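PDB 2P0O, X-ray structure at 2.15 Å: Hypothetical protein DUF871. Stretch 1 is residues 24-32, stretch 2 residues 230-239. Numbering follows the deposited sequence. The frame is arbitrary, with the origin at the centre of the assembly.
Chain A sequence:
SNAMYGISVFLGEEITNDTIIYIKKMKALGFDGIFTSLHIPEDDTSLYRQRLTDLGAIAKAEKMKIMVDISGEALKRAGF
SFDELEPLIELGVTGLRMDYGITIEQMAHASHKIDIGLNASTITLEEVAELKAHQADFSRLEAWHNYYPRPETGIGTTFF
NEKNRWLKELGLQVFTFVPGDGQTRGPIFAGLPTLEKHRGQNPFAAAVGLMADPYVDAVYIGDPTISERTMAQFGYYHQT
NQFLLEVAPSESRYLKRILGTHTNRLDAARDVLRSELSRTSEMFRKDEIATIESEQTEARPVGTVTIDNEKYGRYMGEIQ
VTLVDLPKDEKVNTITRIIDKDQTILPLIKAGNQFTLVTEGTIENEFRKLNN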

# COMPACT_ATOMS: atom_id res chain seq x y z
N LYS A 24 -8.51 -13.20 5.27
CA LYS A 24 -7.64 -14.03 6.10
C LYS A 24 -6.18 -14.00 5.63
O LYS A 24 -5.26 -13.86 6.45
CB LYS A 24 -8.16 -15.47 6.16
CG LYS A 24 -9.48 -15.63 6.87
CD LYS A 24 -9.79 -17.12 7.17
CE LYS A 24 -11.26 -17.28 7.54
NZ LYS A 24 -11.57 -18.51 8.36
N LYS A 25 -5.97 -14.13 4.32
CA LYS A 25 -4.61 -14.05 3.76
C LYS A 25 -3.98 -12.69 3.99
O LYS A 25 -2.81 -12.59 4.32
CB LYS A 25 -4.62 -14.34 2.28
CG LYS A 25 -4.51 -15.80 1.97
CD LYS A 25 -4.66 -16.06 0.49
CE LYS A 25 -4.78 -17.56 0.27
NZ LYS A 25 -4.79 -17.81 -1.19
N MSE A 26 -4.76 -11.62 3.81
CA MSE A 26 -4.24 -10.27 3.97
C MSE A 26 -3.78 -10.04 5.42
O MSE A 26 -2.70 -9.49 5.64
CB MSE A 26 -5.25 -9.22 3.49
CG MSE A 26 -5.43 -9.26 1.96
SE MSE A 26 -3.75 -8.91 0.96
CE MSE A 26 -3.90 -6.97 0.80
N LYS A 27 -4.59 -10.49 6.38
CA LYS A 27 -4.16 -10.47 7.77
C LYS A 27 -2.80 -11.16 7.99
O LYS A 27 -1.91 -10.56 8.59
CB LYS A 27 -5.22 -11.09 8.69
CG LYS A 27 -4.73 -11.29 10.12
CD LYS A 27 -4.69 -9.98 10.86
CE LYS A 27 -4.18 -10.18 12.26
NZ LYS A 27 -4.27 -8.89 13.00
N ALA A 28 -2.64 -12.39 7.51
CA ALA A 28 -1.34 -13.07 7.57
C ALA A 28 -0.22 -12.34 6.80
O ALA A 28 0.97 -12.58 7.02
CB ALA A 28 -1.46 -14.54 7.13
N LEU A 29 -0.58 -11.45 5.90
CA LEU A 29 0.43 -10.70 5.17
C LEU A 29 0.75 -9.37 5.85
O LEU A 29 1.46 -8.55 5.27
CB LEU A 29 -0.06 -10.46 3.74
CG LEU A 29 0.26 -11.42 2.58
CD1 LEU A 29 0.80 -12.75 2.98
CD2 LEU A 29 -0.93 -11.54 1.60
N GLY A 30 0.22 -9.13 7.05
CA GLY A 30 0.49 -7.87 7.76
C GLY A 30 -0.52 -6.73 7.61
O GLY A 30 -0.21 -5.57 7.88
N PHE A 31 -1.75 -7.06 7.20
CA PHE A 31 -2.87 -6.10 7.11
C PHE A 31 -3.79 -6.26 8.32
O PHE A 31 -4.26 -7.36 8.56
CB PHE A 31 -3.65 -6.33 5.80
CG PHE A 31 -2.86 -5.96 4.56
CD1 PHE A 31 -1.86 -6.83 4.06
CD2 PHE A 31 -3.10 -4.75 3.91
CE1 PHE A 31 -1.11 -6.48 2.93
CE2 PHE A 31 -2.38 -4.38 2.76
CZ PHE A 31 -1.38 -5.24 2.27
N ASP A 32 -4.00 -5.18 9.09
CA ASP A 32 -4.77 -5.25 10.34
C ASP A 32 -6.08 -4.50 10.34
O ASP A 32 -6.75 -4.43 11.39
CB ASP A 32 -3.96 -4.75 11.55
CG ASP A 32 -2.74 -5.59 11.83
OD1 ASP A 32 -2.86 -6.83 11.90
OD2 ASP A 32 -1.64 -4.99 11.97
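Stretch 2, residues 230-239: TMAQFGYYHQ

Stretch 2 is a helix that packs on the end of the stretch 1 helix and the turn after it mainly through apolar and aromatic contacts, with no hydrogen bond between the two. It is helical throughout, from Thr-230 to Gln-239, and runs in much the same direction as helix 24-28, at an angle of 31°. The axes come no nearer than 10.6 Å, but the chains close in beyond the helix, where the CA atoms of Leu-29 and Gly-235 lie 5.0 Å apart.

One turn of helix separates Met-231 from Gly-235, and Leu-29 reaches both. Met-231, a selenomethionine, has a long, flexible side chain whose end reaches the first helix and Leu-29: its CE lies 3.7 Å from Leu-29 CD2 and 3.6 Å from Lys-25 CB, the aliphatic base of the lysine chain. Met-26, also selenomethionine, adds a looser contact, SE to Met-231 CG at 4.2 Å. At Gly-235 the backbone itself is the surface, its CA 4.0 Å from Leu-29 CD1; a CB there would be tight against that methyl, at 3.3 Å.

Further along, His-238 lays one ring face over the turn. Gly-30 CA sits 3.7 Å from His-238 CE1, in a CH-pi contact, and Leu-29 O is 3.5 Å from His-238 CG over the same ring. Glycine suits position 30 twice over: its phi of 95° and psi of 19° would jam a CB against the preceding carbonyl, and that CB would also clash with His-238 ND1 at 2.7 Å.

Phe-31 and Phe-234 complete the contact as an edge-to-face pair, with planes at 69° and centroids 5.0 Å apart. Phe-31 CZ approaches Phe-234 CD1 to 3.6 Å, over the face of the Phe-234 ring, an arrangement well suited to two buried aromatic side chains.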

# COMPACT_ATOMS: atom_id res chain seq x y z
N THR A 230 1.11 -9.34 -6.33
CA THR A 230 1.26 -8.20 -5.45
C THR A 230 1.20 -8.65 -3.99
O THR A 230 1.97 -8.17 -3.17
CB THR A 230 0.20 -7.12 -5.81
OG1 THR A 230 0.42 -6.73 -7.16
CG2 THR A 230 0.33 -5.91 -4.92
N MSE A 231 0.28 -9.55 -3.67
CA MSE A 231 0.24 -10.20 -2.34
C MSE A 231 1.61 -10.80 -1.94
O MSE A 231 2.06 -10.65 -0.79
CB MSE A 231 -0.81 -11.31 -2.31
CG MSE A 231 -2.20 -10.76 -2.48
SE MSE A 231 -3.62 -12.12 -2.56
CE MSE A 231 -3.50 -12.76 -0.73
N ALA A 232 2.24 -11.46 -2.91
CA ALA A 232 3.54 -12.12 -2.71
C ALA A 232 4.61 -11.11 -2.39
O ALA A 232 5.49 -11.39 -1.59
CB ALA A 232 3.92 -12.91 -3.94
N GLN A 233 4.52 -9.92 -3.03
CA GLN A 233 5.48 -8.85 -2.77
C GLN A 233 5.29 -8.31 -1.34
O GLN A 233 6.28 -8.16 -0.62
CB GLN A 233 5.41 -7.76 -3.84
CG GLN A 233 6.06 -8.21 -5.16
CD GLN A 233 6.01 -7.15 -6.25
OE1 GLN A 233 4.96 -6.56 -6.52
NE2 GLN A 233 7.14 -6.92 -6.90
N PHE A 234 4.03 -8.05 -0.94
CA PHE A 234 3.74 -7.66 0.43
C PHE A 234 4.28 -8.71 1.38
O PHE A 234 5.00 -8.38 2.32
CB PHE A 234 2.24 -7.41 0.69
CG PHE A 234 1.75 -6.04 0.25
CD1 PHE A 234 2.00 -4.90 1.04
CD2 PHE A 234 1.01 -5.88 -0.93
CE1 PHE A 234 1.54 -3.61 0.64
CE2 PHE A 234 0.54 -4.60 -1.34
CZ PHE A 234 0.80 -3.48 -0.56
N GLY A 235 3.95 -9.96 1.10
CA GLY A 235 4.28 -11.06 1.98
C GLY A 235 5.77 -11.20 2.11
O GLY A 235 6.28 -11.37 3.22
N TYR A 236 6.47 -11.14 1.00
CA TYR A 236 7.93 -11.28 1.01
C TYR A 236 8.58 -10.16 1.85
O TYR A 236 9.48 -10.40 2.66
CB TYR A 236 8.45 -11.27 -0.43
CG TYR A 236 9.64 -12.17 -0.69
CD1 TYR A 236 10.95 -11.70 -0.54
CD2 TYR A 236 9.44 -13.50 -1.10
CE1 TYR A 236 12.05 -12.55 -0.79
CE2 TYR A 236 10.52 -14.34 -1.36
CZ TYR A 236 11.81 -13.86 -1.20
OH TYR A 236 12.86 -14.74 -1.46
N TYR A 237 8.12 -8.93 1.64
CA TYR A 237 8.61 -7.79 2.38
C TYR A 237 8.28 -7.93 3.86
O TYR A 237 9.09 -7.63 4.73
CB TYR A 237 7.95 -6.52 1.86
CG TYR A 237 8.56 -5.23 2.42
CD1 TYR A 237 9.93 -5.01 2.31
CD2 TYR A 237 7.78 -4.26 3.06
CE1 TYR A 237 10.52 -3.85 2.81
CE2 TYR A 237 8.37 -3.07 3.58
CZ TYR A 237 9.75 -2.89 3.43
OH TYR A 237 10.39 -1.78 3.89
N HIS A 238 7.07 -8.37 4.15
CA HIS A 238 6.63 -8.45 5.54
C HIS A 238 7.42 -9.52 6.33
O HIS A 238 7.81 -9.30 7.48
CB HIS A 238 5.12 -8.63 5.56
CG HIS A 238 4.56 -9.13 6.85
ND1 HIS A 238 4.31 -8.30 7.93
CD2 HIS A 238 4.15 -10.37 7.22
CE1 HIS A 238 3.77 -9.01 8.90
NE2 HIS A 238 3.68 -10.27 8.50
N GLN A 239 7.71 -10.65 5.70
CA GLN A 239 8.41 -11.73 6.40
C GLN A 239 9.92 -11.57 6.45
O GLN A 239 10.56 -12.04 7.39
CB GLN A 239 8.09 -13.09 5.77
CG GLN A 239 6.68 -13.51 5.97
CD GLN A 239 6.39 -14.89 5.43
OE1 GLN A 239 7.27 -15.78 5.41
NE2 GLN A 239 5.15 -15.09 5.00